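Beta-glucuronidase (uncultured Clostridium sp., PDB 6U7J) probably catalyses the hydrolysis of beta-D-glucuronides, the reaction by which gut microbial enzymes of this kind reactivate conjugated estrogens. Local coordinates at residues I218-E223 and I269-D274; K228-I231 and Q237-A240. All coordinates share one frame; numbering follows the deposited sequence.

Contact 1. Residues I218-E223 and I269-D274; sequences IKTNAE and IYFGQD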
ATOM      1  N   ILE B 218       2.457  50.319  26.132  1.00 43.11           N
ATOM      2  CA  ILE B 218       3.774  50.147  25.544  1.00 41.31           C
ATOM      3  C   ILE B 218       4.820  50.288  26.646  1.00 49.32           C
ATOM      4  O   ILE B 218       4.654  51.077  27.583  1.00 46.71           O
ATOM      5  CB  ILE B 218       4.000  51.165  24.414  1.00 42.31           C
ATOM      6  CG1 ILE B 218       2.877  51.034  23.382  1.00 42.05           C
ATOM      7  CG2 ILE B 218       5.365  50.979  23.757  1.00 38.73           C
ATOM      8  CD1 ILE B 218       2.851  52.135  22.348  1.00 40.76           C
ATOM      9  N   LYS B 219       5.883  49.497  26.546  1.00 45.46           N
ATOM     10  CA  LYS B 219       6.936  49.453  27.542  1.00 44.40           C
ATOM     11  C   LYS B 219       8.255  49.653  26.817  1.00 45.26           C
ATOM     12  O   LYS B 219       8.528  48.972  25.827  1.00 45.33           O
ATOM     13  CB  LYS B 219       6.909  48.122  28.297  1.00 44.83           C
ATOM     14  CG  LYS B 219       7.933  47.938  29.403  1.00 54.20           C
ATOM     15  CD  LYS B 219       7.644  46.599  30.140  1.00 66.60           C
ATOM     16  CE  LYS B 219       8.915  45.826  30.553  1.00 62.01           C
ATOM     17  NZ  LYS B 219       8.742  44.996  31.799  1.00 64.97           N
ATOM     18  N   THR B 220       9.035  50.630  27.268  1.00 46.78           N
ATOM     19  CA  THR B 220      10.377  50.885  26.769  1.00 44.71           C
ATOM     20  C   THR B 220      11.364  50.837  27.927  1.00 47.89           C
ATOM     21  O   THR B 220      10.984  50.780  29.100  1.00 50.97           O
ATOM     22  CB  THR B 220      10.474  52.249  26.072  1.00 49.21           C
ATOM     23  OG1 THR B 220      10.616  53.275  27.061  1.00 50.45           O
ATOM     24  CG2 THR B 220       9.251  52.526  25.222  1.00 42.44           C
ATOM     25  N   ASN B 221      12.654  50.864  27.585  1.00 44.52           N
ATOM     26  CA  ASN B 221      13.708  50.975  28.579  1.00 49.35           C
ATOM     27  C   ASN B 221      14.107  52.429  28.849  1.00 48.89           C
ATOM     28  O   ASN B 221      15.203  52.667  29.358  1.00 49.73           O
ATOM     29  CB  ASN B 221      14.933  50.151  28.160  1.00 42.41           C
ATOM     30  CG  ASN B 221      15.635  50.713  26.935  1.00 40.19           C
ATOM     31  OD1 ASN B 221      15.006  51.304  26.063  1.00 44.74           O
ATOM     32  ND2 ASN B 221      16.950  50.526  26.864  1.00 43.37           N
ATOM     33  N   ALA B 222      13.235  53.402  28.516  1.00 52.29           N
ATOM     34  CA  ALA B 222      13.419  54.833  28.822  1.00 56.88           C
ATOM     35  C   ALA B 222      12.029  55.486  28.862  1.00 60.60           C
ATOM     36  O   ALA B 222      11.601  56.195  27.943  1.00 62.70           O
ATOM     37  CB  ALA B 222      14.341  55.520  27.811  1.00 50.62           C
ATOM     38  N   GLU B 223      11.311  55.252  29.968  1.00 63.10           N
ATOM     39  CA  GLU B 223       9.892  55.595  30.109  1.00 66.41           C
ATOM     40  C   GLU B 223       9.596  57.092  30.200  1.00 73.64           C
ATOM     41  O   GLU B 223       8.665  57.492  30.912  1.00 77.60           O
ATOM     42  CB  GLU B 223       9.313  54.926  31.363  1.00 63.64           C
ATOM     43  CG  GLU B 223       9.649  53.454  31.540  1.00 70.25           C
ATOM     44  CD  GLU B 223       8.445  52.623  31.984  1.00 76.82           C
ATOM     45  OE1 GLU B 223       8.384  51.430  31.609  1.00 73.48           O
ATOM     46  OE2 GLU B 223       7.568  53.160  32.708  1.00 74.68           O
ATOM     47  N   ILE B 269       4.520  52.329  15.894  1.00 37.23           N
ATOM     48  CA  ILE B 269       5.098  53.009  17.046  1.00 38.91           C
ATOM     49  C   ILE B 269       6.476  53.547  16.682  1.00 45.60           C
ATOM     50  O   ILE B 269       7.320  52.810  16.153  1.00 42.98           O
ATOM     51  CB  ILE B 269       5.202  52.063  18.254  1.00 42.19           C
ATOM     52  CG1 ILE B 269       3.853  51.396  18.525  1.00 39.53           C
ATOM     53  CG2 ILE B 269       5.728  52.795  19.477  1.00 38.67           C
ATOM     54  CD1 ILE B 269       3.911  50.279  19.561  1.00 35.59           C
ATOM     55  N   TYR B 270       6.712  54.822  17.000  1.00 43.50           N
ATOM     56  CA  TYR B 270       8.011  55.460  16.839  1.00 41.49           C
ATOM     57  C   TYR B 270       8.498  55.961  18.194  1.00 42.10           C
ATOM     58  O   TYR B 270       7.789  56.700  18.883  1.00 44.25           O
ATOM     59  CB  TYR B 270       7.938  56.611  15.836  1.00 40.72           C
ATOM     60  CG  TYR B 270       7.671  56.169  14.410  1.00 42.85           C
ATOM     61  CD1 TYR B 270       6.375  55.924  13.965  1.00 42.91           C
ATOM     62  CD2 TYR B 270       8.717  56.007  13.509  1.00 42.51           C
ATOM     63  CE1 TYR B 270       6.132  55.515  12.658  1.00 42.45           C
ATOM     64  CE2 TYR B 270       8.485  55.613  12.215  1.00 39.86           C
ATOM     65  CZ  TYR B 270       7.195  55.370  11.792  1.00 42.53           C
ATOM     66  OH  TYR B 270       6.981  54.973  10.490  1.00 48.05           O
ATOM     67  N   PHE B 271       9.710  55.560  18.570  1.00 42.72           N
ATOM     68  CA  PHE B 271      10.260  55.860  19.892  1.00 45.46           C
ATOM     69  C   PHE B 271      11.745  56.160  19.701  1.00 45.60           C
ATOM     70  O   PHE B 271      12.558  55.240  19.557  1.00 43.82           O
ATOM     71  CB  PHE B 271      10.027  54.706  20.866  1.00 38.04           C
ATOM     72  CG  PHE B 271      10.646  54.906  22.228  1.00 44.50           C
ATOM     73  CD1 PHE B 271      10.086  55.794  23.140  1.00 45.68           C
ATOM     74  CD2 PHE B 271      11.782  54.197  22.600  1.00 43.68           C
ATOM     75  CE1 PHE B 271      10.648  55.971  24.407  1.00 49.13           C
ATOM     76  CE2 PHE B 271      12.354  54.366  23.860  1.00 42.60           C
ATOM     77  CZ  PHE B 271      11.789  55.264  24.764  1.00 48.75           C
ATOM     78  N   GLY B 272      12.084  57.444  19.679  1.00 39.34           N
ATOM     79  CA  GLY B 272      13.466  57.850  19.497  1.00 40.25           C
ATOM     80  C   GLY B 272      13.992  57.441  18.135  1.00 43.57           C
ATOM     81  O   GLY B 272      13.495  57.873  17.093  1.00 46.61           O
ATOM     82  N   GLN B 273      15.018  56.605  18.130  1.00 47.83           N
ATOM     83  CA  GLN B 273      15.479  55.993  16.895  1.00 46.16           C
ATOM     84  C   GLN B 273      14.742  54.696  16.574  1.00 44.68           C
ATOM     85  O   GLN B 273      14.850  54.210  15.445  1.00 47.78           O
ATOM     86  CB  GLN B 273      16.985  55.732  16.968  1.00 46.84           C
ATOM     87  CG  GLN B 273      17.842  57.007  16.996  1.00 51.65           C
ATOM     88  CD  GLN B 273      17.725  57.802  15.705  1.00 60.98           C
ATOM     89  OE1 GLN B 273      18.239  57.395  14.657  1.00 62.79           O
ATOM     90  NE2 GLN B 273      17.026  58.934  15.768  1.00 65.61           N
ATOM     91  N   ASP B 274      13.989  54.140  17.525  1.00 41.37           N
ATOM     92  CA  ASP B 274      13.339  52.845  17.366  1.00 40.53           C
ATOM     93  C   ASP B 274      12.031  52.955  16.581  1.00 39.80           C
ATOM     94  O   ASP B 274      11.448  54.029  16.427  1.00 42.10           O
ATOM     95  CB  ASP B 274      13.054  52.214  18.732  1.00 39.98           C
ATOM     96  CG  ASP B 274      12.796  50.717  18.636  1.00 42.25           C
ATOM     97  OD1 ASP B 274      13.013  50.170  17.530  1.00 41.39           O
ATOM     98  OD2 ASP B 274      12.386  50.094  19.649  1.00 39.43           O
TER

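Contact 2. Residues K228-I231 and Q237-A240; sequences KVYI and QVVA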
ATOM      1  N   LYS B 228       5.369  58.362  19.697  1.00 46.14           N
ATOM      2  CA  LYS B 228       4.299  58.588  18.734  1.00 46.66           C
ATOM      3  C   LYS B 228       3.682  57.241  18.373  1.00 51.57           C
ATOM      4  O   LYS B 228       4.404  56.274  18.089  1.00 47.99           O
ATOM      5  CB  LYS B 228       4.814  59.302  17.472  1.00 44.76           C
ATOM      6  CG  LYS B 228       3.722  59.970  16.618  1.00 56.63           C
ATOM      7  CD  LYS B 228       3.108  61.214  17.309  1.00 56.97           C
ATOM      8  CE  LYS B 228       2.611  62.273  16.310  1.00 58.29           C
ATOM      9  NZ  LYS B 228       1.188  62.093  15.846  1.00 57.20           N
ATOM     10  N   VAL B 229       2.353  57.174  18.401  1.00 43.39           N
ATOM     11  CA  VAL B 229       1.615  55.933  18.212  1.00 47.38           C
ATOM     12  C   VAL B 229       0.527  56.176  17.178  1.00 48.20           C
ATOM     13  O   VAL B 229      -0.369  56.998  17.401  1.00 49.20           O
ATOM     14  CB  VAL B 229       0.992  55.421  19.522  1.00 44.27           C
ATOM     15  CG1 VAL B 229       0.075  54.234  19.253  1.00 44.04           C
ATOM     16  CG2 VAL B 229       2.065  55.054  20.504  1.00 44.41           C
ATOM     17  N   TYR B 230       0.599  55.465  16.057  1.00 42.38           N
ATOM     18  CA  TYR B 230      -0.436  55.507  15.040  1.00 41.83           C
ATOM     19  C   TYR B 230      -1.169  54.174  14.999  1.00 48.05           C
ATOM     20  O   TYR B 230      -0.587  53.107  15.237  1.00 46.70           O
ATOM     21  CB  TYR B 230       0.136  55.788  13.646  1.00 43.34           C
ATOM     22  CG  TYR B 230       1.000  57.025  13.498  1.00 52.20           C
ATOM     23  CD1 TYR B 230       2.384  56.922  13.429  1.00 50.06           C
ATOM     24  CD2 TYR B 230       0.434  58.292  13.386  1.00 49.81           C
ATOM     25  CE1 TYR B 230       3.178  58.039  13.274  1.00 50.52           C
ATOM     26  CE2 TYR B 230       1.224  59.416  13.229  1.00 49.36           C
ATOM     27  CZ  TYR B 230       2.598  59.287  13.172  1.00 52.22           C
ATOM     28  OH  TYR B 230       3.403  60.402  13.010  1.00 50.17           O
ATOM     29  N   ILE B 231      -2.448  54.235  14.675  1.00 43.43           N
ATOM     30  CA  ILE B 231      -3.213  53.048  14.343  1.00 45.77           C
ATOM     31  C   ILE B 231      -3.548  53.164  12.867  1.00 49.31           C
ATOM     32  O   ILE B 231      -4.263  54.089  12.456  1.00 50.34           O
ATOM     33  CB  ILE B 231      -4.464  52.905  15.213  1.00 43.70           C
ATOM     34  CG1 ILE B 231      -4.042  52.759  16.677  1.00 42.13           C
ATOM     35  CG2 ILE B 231      -5.290  51.715  14.758  1.00 46.71           C
ATOM     36  CD1 ILE B 231      -5.100  52.158  17.566  1.00 48.76           C
ATOM     37  N   GLN B 237      -3.482  53.747   5.966  1.00 54.81           N
ATOM     38  CA  GLN B 237      -3.903  55.086   6.351  1.00 55.29           C
ATOM     39  C   GLN B 237      -4.055  55.183   7.866  1.00 54.53           C
ATOM     40  O   GLN B 237      -4.540  54.254   8.522  1.00 51.10           O
ATOM     41  CB  GLN B 237      -5.211  55.454   5.652  1.00 55.86           C
ATOM     42  CG  GLN B 237      -5.150  55.390   4.122  1.00 62.31           C
ATOM     43  CD  GLN B 237      -6.498  55.690   3.461  1.00 72.44           C
ATOM     44  OE1 GLN B 237      -6.920  54.996   2.526  1.00 70.32           O
ATOM     45  NE2 GLN B 237      -7.177  56.736   3.942  1.00 69.00           N
ATOM     46  N   VAL B 238      -3.621  56.309   8.431  1.00 52.15           N
ATOM     47  CA  VAL B 238      -3.718  56.484   9.876  1.00 50.59           C
ATOM     48  C   VAL B 238      -5.168  56.735  10.259  1.00 51.01           C
ATOM     49  O   VAL B 238      -5.921  57.398   9.532  1.00 54.28           O
ATOM     50  CB  VAL B 238      -2.787  57.622  10.342  1.00 50.86           C
ATOM     51  CG1 VAL B 238      -3.053  57.979  11.802  1.00 46.77           C
ATOM     52  CG2 VAL B 238      -1.337  57.200  10.158  1.00 53.02           C
ATOM     53  N   VAL B 239      -5.560  56.205  11.409  1.00 49.58           N
ATOM     54  CA  VAL B 239      -6.964  56.026  11.761  1.00 50.49           C
ATOM     55  C   VAL B 239      -7.128  56.469  13.212  1.00 50.31           C
ATOM     56  O   VAL B 239      -8.240  56.735  13.675  1.00 53.36           O
ATOM     57  CB  VAL B 239      -7.369  54.556  11.495  1.00 52.58           C
ATOM     58  CG1 VAL B 239      -8.500  54.076  12.379  1.00 49.83           C
ATOM     59  CG2 VAL B 239      -7.748  54.380  10.030  1.00 50.88           C
ATOM     60  N   ALA B 240      -6.000  56.586  13.916  1.00 47.99           N
ATOM     61  CA  ALA B 240      -5.919  57.167  15.251  1.00 44.07           C
ATOM     62  C   ALA B 240      -4.472  57.592  15.480  1.00 50.59           C
ATOM     63  O   ALA B 240      -3.562  57.147  14.772  1.00 50.46           O
ATOM     64  CB  ALA B 240      -6.382  56.191  16.339  1.00 47.07           C
TER

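Contact 1. Residues I218-E223 and I269-D274
Phe271 lays one face of its ring on Thr220 and turns an edge to Ala222. From CB, its CG stands anti to the backbone N (chi1 176°), which carries the ring across the gap between the two strands. The methyl CG2 of Thr220 sits above the ring centre, 3.7 Å from the centroid and only 7° off the normal, a CH-pi contact that reaches all six ring carbons almost alike. Farther out, CE2 of Phe271 lies 3.6 Å from CB of Thr220. At the tip, CZ of Phe271 approaches OG1 of Thr220 at 3.3 Å. The carbonyl O of Ala222 comes to the same CZ of Phe271 in the plane of the ring, 3.3 Å away at the edge, while CB of Ala222 brushes it more loosely.

Two residues earlier on each strand, Ile218 and Ile269 reach for each other tip to tip, their CD1 atoms 3.5 Å apart. Ile227 packs on both of them, and Ile198 and Ile201 add to the surroundings of Ile269. Beyond Phe271, a type II' beta turn through Gly272 leads to Asp274, whose OD2 forms a salt bridge with Arg19; within the turn, Gln273 O accepts a hydrogen bond from Arg87 of the second subunit.

This is part of the inter-sheet interface of the immunoglobulin-like beta sandwich of family 2 glycosidases. Cohesion across it is largely apolar. The one hydroxyl here is served from its own side, by the loop that follows the strand: Ala222 N donates to OG1 of Thr220 (3.0 Å, 160°), closing an ST turn. That bond gives the buried oxygen a donor and helps to hold the threonine with its methyl over the ring, and the Ala222 carbonyl at the ring edge probably gains from the slightly positive C-H rim.

Contact 2. Residues K228-I231 and Q237-A240
The phenol ring of Tyr230 has Ala240 O near its plane at one edge, and Val238 approaches it obliquely, with both methyls touching CD2 of Tyr230 (CG2 at 3.8 Å). Arg232 forms a cation-pi pair with the same ring, and Tyr270 packs against it from the adjoining strand. CG of Tyr230 lies beside its own backbone N (chi1 -54°), which puts the CD2 side of the ring against the valine; CB also lies near CG2 of Val238.

The backbones meet through Ile231. Its N donates to O of Ala240 at 3.1 Å in a nearly straight bond of 170°, although the donor stands well above the carbonyl plane. In return, the carbonyl O of Ile231 faces two amides: Val239 N is 2.7 Å away and Ala240 N 3.4 Å, both in bent, weak bonds. Two residues set opposite one make a classic beta bulge. On the face carrying Ile231 and Ala240, their CB atoms lie 4.0 Å apart.

The bulge falls just beyond the hairpin turn, where 238-242 starts out as the outermost strand of the four-stranded sheet. Strand 265-271 flanks 227-232 on the other side, bonded to it through Lys228 and Tyr230. Ile231 and Ala240 look across the sandwich to Val249 of strand 246-251, Val239 touches Val251 of that same strand, and Val214 of strand 211-220 receives Ile231.

From the N terminus, strand 211-220 of the three-stranded sheet is the first to take part, and 218-223 covers its end and the loop after it. The chain then crosses to the four-stranded sheet, runs along 227-232 and turns back into 238-242; contact 2 closes this short hairpin loop. After strand 246-251 returns to the first sheet, 265-271 arrives beside 227-232, and contact 1 closes the long loop that holds the whole of contact 2, without any crossing. One contact therefore joins the two sheets of the sandwich, the other an edge strand to its neighbour. They meet where Tyr270 N probably bonds to Lys228 O and where Ile218 packs on Val229.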